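Local coordinates for protein L-Ala-D/L-Glu Epimerase (Escherichia coli, PDB 1JPD) that belongs to the enolase superfamily, pairing a mandelate racemase/muconate lactonizing enzyme-type N-terminal domain with an enolase-like beta/alpha-barrel domain, at residues I123-V129 with A148-K154; A140-W144 with A170-A174; M164-R168 with L196-V201; L155-I160 with E182-A186. All blocks are in the same frame, centred on the assembly; numbering follows the deposited sequence.

Contact 1 (I123-V129 with A148-K154)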
loop_
_atom_site.group_PDB
_atom_site.type_symbol
_atom_site.label_atom_id
_atom_site.label_comp_id
_atom_site.label_asym_id
_atom_site.label_seq_id
_atom_site.Cartn_x
_atom_site.Cartn_y
_atom_site.Cartn_z
ATOM N N ILE A 123 5.703 -3.381 12.519
ATOM C CA ILE A 123 5.469 -4.761 12.091
ATOM C C ILE A 123 4.934 -4.736 10.664
ATOM O O ILE A 123 3.906 -4.112 10.388
ATOM C CB ILE A 123 4.425 -5.489 12.994
ATOM C CG1 ILE A 123 4.982 -5.664 14.412
ATOM C CG2 ILE A 123 4.064 -6.855 12.392
ATOM C CD1 ILE A 123 4.042 -6.392 15.367
ATOM N N THR A 124 5.639 -5.411 9.761
ATOM C CA THR A 124 5.231 -5.462 8.367
ATOM C C THR A 124 4.901 -6.888 7.960
ATOM O O THR A 124 5.525 -7.837 8.416
ATOM C CB THR A 124 6.327 -4.892 7.431
ATOM O OG1 THR A 124 7.508 -5.701 7.499
ATOM C CG2 THR A 124 6.674 -3.475 7.846
ATOM N N ALA A 125 3.905 -7.025 7.099
ATOM C CA ALA A 125 3.470 -8.330 6.648
ATOM C C ALA A 125 4.496 -9.045 5.786
ATOM O O ALA A 125 5.005 -8.490 4.815
ATOM C CB ALA A 125 2.173 -8.191 5.888
ATOM N N GLN A 126 4.804 -10.282 6.155
ATOM C CA GLN A 126 5.731 -11.089 5.389
ATOM C C GLN A 126 4.892 -11.978 4.499
ATOM O O GLN A 126 3.935 -12.606 4.958
ATOM C CB GLN A 126 6.594 -11.946 6.301
ATOM C CG GLN A 126 7.830 -11.233 6.755
ATOM C CD GLN A 126 8.799 -10.942 5.616
ATOM O OE1 GLN A 126 9.523 -9.951 5.657
ATOM N NE2 GLN A 126 8.829 -11.812 4.608
ATOM N N THR A 127 5.242 -12.030 3.223
ATOM C CA THR A 127 4.487 -12.839 2.297
ATOM C C THR A 127 4.841 -14.315 2.360
ATOM O O THR A 127 6.009 -14.685 2.406
ATOM C CB THR A 127 4.686 -12.366 0.839
ATOM O OG1 THR A 127 4.137 -11.056 0.682
ATOM C CG2 THR A 127 3.995 -13.322 -0.133
ATOM N N VAL A 128 3.805 -15.147 2.386
ATOM C CA VAL A 128 3.955 -16.586 2.351
ATOM C C VAL A 128 3.316 -16.852 0.997
ATOM O O VAL A 128 2.096 -16.782 0.846
ATOM C CB VAL A 128 3.136 -17.298 3.437
ATOM C CG1 VAL A 128 3.239 -18.801 3.246
ATOM C CG2 VAL A 128 3.642 -16.908 4.818
ATOM N N VAL A 129 4.147 -17.124 0.003
ATOM C CA VAL A 129 3.657 -17.350 -1.345
ATOM C C VAL A 129 2.947 -18.688 -1.532
ATOM O O VAL A 129 3.148 -19.629 -0.768
ATOM C CB VAL A 129 4.815 -17.237 -2.354
ATOM C CG1 VAL A 129 5.510 -15.882 -2.193
ATOM C CG2 VAL A 129 5.802 -18.369 -2.133
ATOM N N ALA A 148 9.091 -12.660 11.905
ATOM C CA ALA A 148 7.839 -12.133 11.370
ATOM C C ALA A 148 6.630 -12.537 12.203
ATOM O O ALA A 148 6.261 -13.707 12.247
ATOM C CB ALA A 148 7.657 -12.590 9.937
ATOM N N LYS A 149 6.010 -11.562 12.858
ATOM C CA LYS A 149 4.835 -11.831 13.682
ATOM C C LYS A 149 3.549 -11.797 12.863
ATOM O O LYS A 149 2.567 -12.452 13.207
ATOM C CB LYS A 149 4.755 -10.818 14.826
ATOM C CG LYS A 149 5.833 -11.014 15.885
ATOM C CD LYS A 149 5.871 -9.868 16.890
ATOM C CE LYS A 149 6.990 -10.083 17.899
ATOM N NZ LYS A 149 8.290 -10.421 17.238
ATOM N N LEU A 150 3.567 -11.032 11.775
ATOM C CA LEU A 150 2.412 -10.901 10.893
ATOM C C LEU A 150 2.747 -11.536 9.553
ATOM O O LEU A 150 3.672 -11.104 8.877
ATOM C CB LEU A 150 2.068 -9.423 10.693
ATOM C CG LEU A 150 0.927 -9.097 9.730
ATOM C CD1 LEU A 150 -0.354 -9.766 10.199
ATOM C CD2 LEU A 150 0.737 -7.599 9.658
ATOM N N LEU A 151 2.003 -12.571 9.183
ATOM C CA LEU A 151 2.213 -13.267 7.921
ATOM C C LEU A 151 1.046 -13.006 6.976
ATOM O O LEU A 151 -0.118 -13.111 7.372
ATOM C CB LEU A 151 2.323 -14.778 8.148
ATOM C CG LEU A 151 3.439 -15.308 9.045
ATOM C CD1 LEU A 151 3.360 -16.828 9.132
ATOM C CD2 LEU A 151 4.785 -14.873 8.483
ATOM N N LYS A 152 1.352 -12.656 5.728
ATOM C CA LYS A 152 0.301 -12.434 4.741
ATOM C C LYS A 152 0.305 -13.659 3.849
ATOM O O LYS A 152 1.223 -13.847 3.051
ATOM C CB LYS A 152 0.570 -11.181 3.905
ATOM C CG LYS A 152 -0.530 -10.887 2.890
ATOM C CD LYS A 152 -0.304 -9.572 2.156
ATOM C CE LYS A 152 0.919 -9.619 1.254
ATOM N NZ LYS A 152 1.182 -8.303 0.617
ATOM N N VAL A 153 -0.707 -14.507 3.995
ATOM C CA VAL A 153 -0.782 -15.721 3.193
ATOM C C VAL A 153 -1.467 -15.447 1.871
ATOM O O VAL A 153 -2.616 -14.999 1.842
ATOM C CB VAL A 153 -1.556 -16.834 3.929
ATOM C CG1 VAL A 153 -1.627 -18.072 3.060
ATOM C CG2 VAL A 153 -0.871 -17.161 5.246
ATOM N N LYS A 154 -0.752 -15.698 0.779
ATOM C CA LYS A 154 -1.304 -15.495 -0.559
ATOM C C LYS A 154 -2.050 -16.767 -0.961
ATOM O O LYS A 154 -1.514 -17.869 -0.850
ATOM C CB LYS A 154 -0.180 -15.219 -1.569
ATOM C CG LYS A 154 0.390 -13.815 -1.529
ATOM C CD LYS A 154 -0.059 -13.002 -2.746
ATOM C CE LYS A 154 0.589 -11.615 -2.766
ATOM N NZ LYS A 154 2.083 -11.665 -2.892
#
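Val128 lays its side chain over Leu151 (CG2 to Leu151 CB, 4.2 Å) and beside Val153 (CB to Val153 CG2, 4.4 Å), on the sheet face that helix 133-145 covers through Met136, Ala140 and Leu143. The backbones run parallel, with the short strand axes 4.6 Å apart and inclined by 35°. Four hydrogen bonds join them: Gln126 N to Leu150 O (3.1 Å), Lys152 N to Gln126 O (2.7 Å), Val128 N to Lys152 O (3.0 Å) and Lys154 N to Val128 O (3.0 Å). Thr127 and Lys152 occupy the opposite face, where Thr127 OG1 lies 3.6 Å from Lys152 CE, and the Lys152 ammonium forms a salt bridge with Asp300. Before the paired region, Ile123 CG2 packs on Leu150 CB at 3.7 Å. The side chain of Gln126 leads away from the neighbouring strand, and its OE1 is hydrogen-bonded to Gly320 N. Neighbouring parallel strands joined through an intervening helix make a beta-alpha-beta unit, the repeat from which the barrel domain of the enolase superfamily is built.

Contact 2 (A140-W144 with A170-A174)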
loop_
_atom_site.group_PDB
_atom_site.type_symbol
_atom_site.label_atom_id
_atom_site.label_comp_id
_atom_site.label_asym_id
_atom_site.label_seq_id
_atom_site.Cartn_x
_atom_site.Cartn_y
_atom_site.Cartn_z
ATOM N N ALA A 140 6.091 -20.489 6.348
ATOM C CA ALA A 140 5.504 -19.734 7.449
ATOM C C ALA A 140 6.304 -19.947 8.731
ATOM O O ALA A 140 6.552 -19.005 9.492
ATOM C CB ALA A 140 4.066 -20.155 7.661
ATOM N N SER A 141 6.716 -21.188 8.966
ATOM C CA SER A 141 7.488 -21.494 10.163
ATOM C C SER A 141 8.854 -20.791 10.160
ATOM O O SER A 141 9.258 -20.208 11.165
ATOM C CB SER A 141 7.674 -23.008 10.300
ATOM O OG SER A 141 8.429 -23.311 11.460
ATOM N N THR A 142 9.555 -20.842 9.029
ATOM C CA THR A 142 10.865 -20.208 8.899
ATOM C C THR A 142 10.785 -18.693 9.060
ATOM O O THR A 142 11.638 -18.081 9.709
ATOM C CB THR A 142 11.494 -20.503 7.528
ATOM O OG1 THR A 142 11.679 -21.916 7.378
ATOM C CG2 THR A 142 12.834 -19.801 7.400
ATOM N N LEU A 143 9.765 -18.088 8.457
ATOM C CA LEU A 143 9.583 -16.645 8.548
ATOM C C LEU A 143 9.189 -16.261 9.968
ATOM O O LEU A 143 9.530 -15.176 10.438
ATOM C CB LEU A 143 8.526 -16.172 7.540
ATOM C CG LEU A 143 8.903 -16.408 6.071
ATOM C CD1 LEU A 143 7.761 -16.009 5.152
ATOM C CD2 LEU A 143 10.154 -15.604 5.736
ATOM N N TRP A 144 8.472 -17.149 10.656
ATOM C CA TRP A 144 8.064 -16.883 12.036
ATOM C C TRP A 144 9.295 -16.934 12.937
ATOM O O TRP A 144 9.436 -16.124 13.856
ATOM C CB TRP A 144 7.018 -17.906 12.502
ATOM C CG TRP A 144 6.801 -17.910 13.993
ATOM C CD1 TRP A 144 7.378 -18.753 14.906
ATOM C CD2 TRP A 144 6.005 -16.991 14.747
ATOM N NE1 TRP A 144 6.992 -18.412 16.174
ATOM C CE2 TRP A 144 6.148 -17.335 16.109
ATOM C CE3 TRP A 144 5.183 -15.912 14.404
ATOM C CZ2 TRP A 144 5.500 -16.633 17.131
ATOM C CZ3 TRP A 144 4.535 -15.211 15.424
ATOM C CH2 TRP A 144 4.699 -15.577 16.770
ATOM N N ALA A 170 1.436 -24.861 11.901
ATOM C CA ALA A 170 2.870 -24.579 11.952
ATOM C C ALA A 170 3.202 -23.343 12.778
ATOM O O ALA A 170 4.163 -23.352 13.551
ATOM C CB ALA A 170 3.421 -24.421 10.539
ATOM N N VAL A 171 2.426 -22.277 12.603
ATOM C CA VAL A 171 2.658 -21.050 13.349
ATOM C C VAL A 171 1.389 -20.703 14.114
ATOM O O VAL A 171 0.701 -19.730 13.808
ATOM C CB VAL A 171 3.066 -19.886 12.405
ATOM C CG1 VAL A 171 4.395 -20.222 11.724
ATOM C CG2 VAL A 171 1.994 -19.653 11.356
ATOM N N PRO A 172 1.074 -21.502 15.147
ATOM C CA PRO A 172 -0.122 -21.291 15.965
ATOM C C PRO A 172 -0.187 -19.921 16.623
ATOM O O PRO A 172 -1.268 -19.451 16.963
ATOM C CB PRO A 172 -0.043 -22.430 16.981
ATOM C CG PRO A 172 1.424 -22.574 17.176
ATOM C CD PRO A 172 1.936 -22.533 15.755
ATOM N N ASP A 173 0.960 -19.272 16.793
ATOM C CA ASP A 173 0.978 -17.958 17.430
ATOM C C ASP A 173 1.088 -16.789 16.471
ATOM O O ASP A 173 0.929 -15.640 16.877
ATOM C CB ASP A 173 2.122 -17.868 18.440
ATOM C CG ASP A 173 1.957 -18.833 19.587
ATOM O OD1 ASP A 173 0.830 -18.923 20.121
ATOM O OD2 ASP A 173 2.953 -19.494 19.958
ATOM N N ALA A 174 1.368 -17.077 15.207
ATOM C CA ALA A 174 1.505 -16.027 14.209
ATOM C C ALA A 174 0.175 -15.366 13.903
ATOM O O ALA A 174 -0.865 -16.027 13.902
ATOM C CB ALA A 174 2.082 -16.609 12.931
#
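Ala170, the last residue of helix 160-170, touches the helical segment 140-144 lightly, its CB 4.5 Å from Ser141 CB. Val171, the first residue to leave helical geometry, makes the central contact: CG1 lies 3.3 Å from Ala140 O, 3.7 Å from Ser141 CA, 3.6 Å from Trp144 CB and 4.1 Å from Ala140 CB. The methyl thus fits against one turn of helix, whose own bond from Trp144 N to Ala140 O (2.9 Å) stays intact beside it. Pro172 points away, as the second residue of a type I beta turn from Val171 to Ala174, closed by Ala174 N to Val171 O at 3.1 Å. Asp173 then meets the far end of the indole, with its CB 3.8 Å from Trp144 CZ2 and its backbone O 3.8 Å from Trp144 CH2. At Ala174 the chain passes against the ring: CA is 3.4 Å from Trp144 CZ3, CB is 3.5 Å from Trp144 CE3, and the backbone N sits over one ring face. The contact between these segments is therefore made by packing, with Leu151 of the adjacent strand touching Ala140, Val171 and Ala174 from within. A helix packed on the turn between helix 160-170 and strand 175-179 is an arrangement of successive beta-alpha units, here in the outer layer of the beta/alpha barrel.

Contact 3 (M164-R168 with L196-V201)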
loop_
_atom_site.group_PDB
_atom_site.type_symbol
_atom_site.label_atom_id
_atom_site.label_comp_id
_atom_site.label_asym_id
_atom_site.label_seq_id
_atom_site.Cartn_x
_atom_site.Cartn_y
_atom_site.Cartn_z
ATOM N N MET A 164 -4.375 -23.471 4.576
ATOM C CA MET A 164 -4.576 -22.695 5.795
ATOM C C MET A 164 -4.442 -23.549 7.051
ATOM O O MET A 164 -3.940 -23.078 8.074
ATOM C CB MET A 164 -5.938 -21.995 5.773
ATOM C CG MET A 164 -6.014 -20.885 4.747
ATOM S SD MET A 164 -4.610 -19.770 4.929
ATOM C CE MET A 164 -4.974 -18.955 6.519
ATOM N N VAL A 165 -4.875 -24.804 6.984
ATOM C CA VAL A 165 -4.748 -25.657 8.156
ATOM C C VAL A 165 -3.272 -25.954 8.436
ATOM O O VAL A 165 -2.807 -25.744 9.563
ATOM C CB VAL A 165 -5.553 -26.974 8.001
ATOM C CG1 VAL A 165 -5.097 -28.014 9.032
ATOM C CG2 VAL A 165 -7.031 -26.685 8.201
ATOM N N ALA A 166 -2.530 -26.414 7.425
ATOM C CA ALA A 166 -1.110 -26.718 7.609
ATOM C C ALA A 166 -0.318 -25.496 8.090
ATOM O O ALA A 166 0.578 -25.631 8.919
ATOM C CB ALA A 166 -0.507 -27.256 6.319
ATOM N N ILE A 167 -0.649 -24.312 7.576
ATOM C CA ILE A 167 0.032 -23.077 7.983
ATOM C C ILE A 167 -0.241 -22.722 9.456
ATOM O O ILE A 167 0.701 -22.519 10.235
ATOM C CB ILE A 167 -0.377 -21.884 7.068
ATOM C CG1 ILE A 167 0.241 -22.074 5.679
ATOM C CG2 ILE A 167 0.075 -20.561 7.667
ATOM C CD1 ILE A 167 -0.293 -21.116 4.619
ATOM N N ARG A 168 -1.516 -22.648 9.837
ATOM C CA ARG A 168 -1.868 -22.324 11.218
ATOM C C ARG A 168 -1.279 -23.333 12.208
ATOM O O ARG A 168 -0.844 -22.956 13.295
ATOM C CB ARG A 168 -3.390 -22.265 11.403
ATOM C CG ARG A 168 -3.811 -22.162 12.870
ATOM C CD ARG A 168 -3.109 -20.996 13.554
ATOM N NE ARG A 168 -3.782 -19.721 13.315
ATOM C CZ ARG A 168 -3.198 -18.534 13.443
ATOM N NH1 ARG A 168 -1.923 -18.452 13.798
ATOM N NH2 ARG A 168 -3.899 -17.430 13.239
ATOM N N LEU A 196 -11.535 -19.661 7.731
ATOM C CA LEU A 196 -10.479 -18.737 8.116
ATOM C C LEU A 196 -10.711 -18.307 9.554
ATOM O O LEU A 196 -9.760 -18.139 10.326
ATOM C CB LEU A 196 -10.449 -17.512 7.193
ATOM C CG LEU A 196 -10.103 -17.833 5.734
ATOM C CD1 LEU A 196 -9.948 -16.535 4.938
ATOM C CD2 LEU A 196 -8.811 -18.648 5.690
ATOM N N ALA A 197 -11.980 -18.143 9.918
ATOM C CA ALA A 197 -12.324 -17.750 11.278
ATOM C C ALA A 197 -12.008 -18.890 12.249
ATOM O O ALA A 197 -11.490 -18.646 13.335
ATOM C CB ALA A 197 -13.794 -17.363 11.367
ATOM N N ASP A 198 -12.299 -20.132 11.865
ATOM C CA ASP A 198 -12.000 -21.260 12.748
ATOM C C ASP A 198 -10.499 -21.333 13.053
ATOM O O ASP A 198 -10.102 -21.861 14.093
ATOM C CB ASP A 198 -12.427 -22.606 12.132
ATOM C CG ASP A 198 -13.932 -22.742 11.963
ATOM O OD1 ASP A 198 -14.698 -22.057 12.678
ATOM O OD2 ASP A 198 -14.357 -23.560 11.120
ATOM N N LEU A 199 -9.676 -20.804 12.143
ATOM C CA LEU A 199 -8.221 -20.830 12.282
ATOM C C LEU A 199 -7.643 -19.542 12.860
ATOM O O LEU A 199 -6.416 -19.358 12.921
ATOM C CB LEU A 199 -7.578 -21.121 10.924
ATOM C CG LEU A 199 -7.954 -22.491 10.346
ATOM C CD1 LEU A 199 -7.282 -22.710 8.998
ATOM C CD2 LEU A 199 -7.537 -23.577 11.331
ATOM N N GLY A 200 -8.532 -18.649 13.279
ATOM C CA GLY A 200 -8.099 -17.394 13.863
ATOM C C GLY A 200 -7.504 -16.391 12.891
ATOM O O GLY A 200 -6.736 -15.524 13.308
ATOM N N VAL A 201 -7.842 -16.498 11.605
ATOM C CA VAL A 201 -7.326 -15.557 10.618
ATOM C C VAL A 201 -7.863 -14.171 10.970
ATOM O O VAL A 201 -9.073 -13.968 11.048
ATOM C CB VAL A 201 -7.770 -15.934 9.186
ATOM C CG1 VAL A 201 -7.331 -14.854 8.204
ATOM C CG2 VAL A 201 -7.172 -17.280 8.795
HETATM O O HOH W 1 -4.254 -14.510 13.355
#
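Helical residues 164-168 face the end of helix 189-198, with CA atoms 7.5 Å apart at Met164 and Leu196 and 6.6 Å apart at Arg168 and Leu199. The second helix closes in a Schellman motif: Val201 N bonds Leu196 O (2.8 Å) and Gly200 N bonds Ala197 O (3.0 Å), with Gly200 as the C-prime residue at positive phi. Met164 fills the space between the backbones, bringing CG to 3.7 Å from Leu196 CD2, CB to 3.6 Å from Leu199 CD1 and CE to 3.6 Å from Val201 CG2. These are consecutive outer helices of the beta/alpha barrel, and Met164 also reaches Val153 and Val178 on the strands beneath. Leu199 CD1 touches Val165 CG2 as well, at 4.1 Å. Arg168 reaches the carbonyl just past the helix end: NE donates to Leu199 O at 2.7 Å, and NH2 makes a weak bond to the same oxygen at 3.2 Å. A water bridges Arg168 NH2 (2.9 Å) and Gly200 O (2.7 Å), while Arg168 NH1 serves Val171 O and Ala174 O.

Contact 4 (L155-I160 with E182-A186)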
loop_
_atom_site.group_PDB
_atom_site.type_symbol
_atom_site.label_atom_id
_atom_site.label_comp_id
_atom_site.label_asym_id
_atom_site.label_seq_id
_atom_site.Cartn_x
_atom_site.Cartn_y
_atom_site.Cartn_z
ATOM N N LEU A 155 -3.288 -16.630 -1.413
ATOM C CA LEU A 155 -4.049 -17.807 -1.825
ATOM C C LEU A 155 -4.782 -17.589 -3.141
ATOM O O LEU A 155 -5.181 -16.468 -3.478
ATOM C CB LEU A 155 -5.087 -18.202 -0.763
ATOM C CG LEU A 155 -4.648 -18.683 0.617
ATOM C CD1 LEU A 155 -5.885 -18.947 1.472
ATOM C CD2 LEU A 155 -3.817 -19.940 0.481
ATOM N N ASP A 156 -4.941 -18.667 -3.893
ATOM C CA ASP A 156 -5.686 -18.596 -5.131
ATOM C C ASP A 156 -6.954 -19.371 -4.847
ATOM O O ASP A 156 -7.406 -19.429 -3.713
ATOM C CB ASP A 156 -4.920 -19.210 -6.314
ATOM C CG ASP A 156 -4.475 -20.638 -6.069
ATOM O OD1 ASP A 156 -5.001 -21.302 -5.143
ATOM O OD2 ASP A 156 -3.595 -21.103 -6.830
ATOM N N ASN A 157 -7.513 -19.996 -5.864
ATOM C CA ASN A 157 -8.740 -20.731 -5.683
ATOM C C ASN A 157 -8.532 -22.203 -5.340
ATOM O O ASN A 157 -9.486 -22.968 -5.276
ATOM C CB ASN A 157 -9.569 -20.598 -6.956
ATOM C CG ASN A 157 -11.043 -20.657 -6.687
ATOM O OD1 ASN A 157 -11.564 -19.897 -5.870
ATOM N ND2 ASN A 157 -11.733 -21.558 -7.374
ATOM N N HIS A 158 -7.295 -22.605 -5.091
ATOM C CA HIS A 158 -7.032 -24.006 -4.800
ATOM C C HIS A 158 -6.603 -24.354 -3.385
ATOM O O HIS A 158 -6.027 -23.536 -2.670
ATOM C CB HIS A 158 -5.994 -24.534 -5.786
ATOM C CG HIS A 158 -6.419 -24.410 -7.213
ATOM N ND1 HIS A 158 -7.381 -25.222 -7.774
ATOM C CD2 HIS A 158 -6.067 -23.523 -8.173
ATOM C CE1 HIS A 158 -7.605 -24.839 -9.018
ATOM N NE2 HIS A 158 -6.821 -23.809 -9.284
ATOM N N LEU A 159 -6.906 -25.590 -3.003
ATOM C CA LEU A 159 -6.567 -26.138 -1.698
ATOM C C LEU A 159 -6.640 -25.137 -0.548
ATOM O O LEU A 159 -5.740 -25.085 0.288
ATOM C CB LEU A 159 -5.165 -26.742 -1.754
ATOM C CG LEU A 159 -4.925 -27.766 -2.864
ATOM C CD1 LEU A 159 -3.485 -28.231 -2.823
ATOM C CD2 LEU A 159 -5.869 -28.940 -2.698
ATOM N N ILE A 160 -7.711 -24.356 -0.489
ATOM C CA ILE A 160 -7.853 -23.370 0.571
ATOM C C ILE A 160 -7.838 -23.962 1.977
ATOM O O ILE A 160 -7.210 -23.410 2.876
ATOM C CB ILE A 160 -9.142 -22.549 0.399
ATOM C CG1 ILE A 160 -9.070 -21.767 -0.911
ATOM C CG2 ILE A 160 -9.337 -21.610 1.582
ATOM C CD1 ILE A 160 -7.763 -21.010 -1.101
ATOM N N GLU A 182 -8.512 -11.240 -5.447
ATOM C CA GLU A 182 -9.561 -11.355 -6.464
ATOM C C GLU A 182 -9.728 -12.721 -7.149
ATOM O O GLU A 182 -10.370 -12.809 -8.198
ATOM C CB GLU A 182 -9.355 -10.286 -7.548
ATOM C CG GLU A 182 -9.437 -8.862 -7.051
ATOM C CD GLU A 182 -9.366 -7.834 -8.165
ATOM O OE1 GLU A 182 -8.302 -7.699 -8.805
ATOM O OE2 GLU A 182 -10.382 -7.153 -8.404
ATOM N N SER A 183 -9.192 -13.789 -6.570
ATOM C CA SER A 183 -9.305 -15.097 -7.214
ATOM C C SER A 183 -10.454 -15.975 -6.718
ATOM O O SER A 183 -10.750 -17.007 -7.323
ATOM C CB SER A 183 -7.989 -15.867 -7.072
ATOM O OG SER A 183 -7.731 -16.177 -5.715
ATOM N N TRP A 184 -11.102 -15.573 -5.628
ATOM C CA TRP A 184 -12.203 -16.361 -5.076
ATOM C C TRP A 184 -13.539 -16.043 -5.732
ATOM O O TRP A 184 -13.660 -15.061 -6.461
ATOM C CB TRP A 184 -12.295 -16.137 -3.566
ATOM C CG TRP A 184 -11.180 -16.792 -2.796
ATOM C CD1 TRP A 184 -10.021 -17.319 -3.303
ATOM C CD2 TRP A 184 -11.094 -16.942 -1.371
ATOM N NE1 TRP A 184 -9.222 -17.780 -2.285
ATOM C CE2 TRP A 184 -9.853 -17.561 -1.089
ATOM C CE3 TRP A 184 -11.941 -16.608 -0.305
ATOM C CZ2 TRP A 184 -9.442 -17.856 0.211
ATOM C CZ3 TRP A 184 -11.530 -16.900 0.989
ATOM C CH2 TRP A 184 -10.291 -17.516 1.234
ATOM N N ARG A 185 -14.545 -16.873 -5.475
ATOM C CA ARG A 185 -15.862 -16.651 -6.061
ATOM C C ARG A 185 -16.988 -16.604 -5.031
ATOM O O ARG A 185 -16.809 -17.000 -3.874
ATOM C CB ARG A 185 -16.150 -17.723 -7.119
ATOM C CG ARG A 185 -15.249 -17.626 -8.355
ATOM C CD ARG A 185 -15.505 -16.337 -9.163
ATOM N NE ARG A 185 -14.577 -16.201 -10.288
ATOM C CZ ARG A 185 -13.407 -15.561 -10.237
ATOM N NH1 ARG A 185 -13.007 -14.976 -9.116
ATOM N NH2 ARG A 185 -12.618 -15.533 -11.304
ATOM N N ALA A 186 -18.144 -16.105 -5.466
ATOM C CA ALA A 186 -19.320 -15.980 -4.609
ATOM C C ALA A 186 -19.698 -17.321 -4.000
ATOM O O ALA A 186 -19.855 -17.446 -2.783
ATOM C CB ALA A 186 -20.491 -15.419 -5.414
#
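Leu155 opens a beta-to-alpha loop of the barrel, following strand 150-154, and meets the corresponding loop of the next unit, which follows strand 175-179. Its CD1 lies near the plane of the Trp184 ring, 3.9 Å from CZ2, and its O is 3.4 Å from Ser183 OG, a hydroxyl hydrogen-bonded to Ala180. Asp156 brings its CA within 3.2 Å of Ser183 OG. Near the plane of the indole, Trp184 NE1 donates to Asp156 O at 2.8 Å. The Asp156 side chain turns back on its own loop, OD1 accepting from His158 N at 2.6 Å in an Asx turn while also forming a salt bridge with Arg163. Asn157 OD1 passes 3.3 Å from Ser183 O; both are acceptors, and the amide oxygen bonds instead to Arg192, which also makes a cation-pi contact with Trp184. Ile160, at the start of helix 160-170, joins Leu155 in bordering the indole, its CD1 3.8 Å from Trp184 CZ2.

Overall arrangement
The four contacts join consecutive beta-alpha units in one sector of the barrel. Contact 1 pairs the strands, and contact 2 lies with its centre about 10 Å away at their N-terminal end, where Ala148 N probably bonds Leu143 O (2.9 Å). Contacts 2 and 3, centres about 12 Å apart, are joined by Arg168 of contact 3, whose NH1 is 2.6 Å from Ala174 O of contact 2, a probable hydrogen bond. Val153 CG1 of contact 1 packs 3.7 Å from Ile167 CD1 of contact 3. Contact 4 lies at the strands' C-terminal end, where beta/alpha-barrel active sites generally lie; Leu196 CD1 and Trp184 CH2, 3.8 Å apart, tie it to contact 3. Contacts 2 and 4, nearest atoms about 11 Å apart, do not touch.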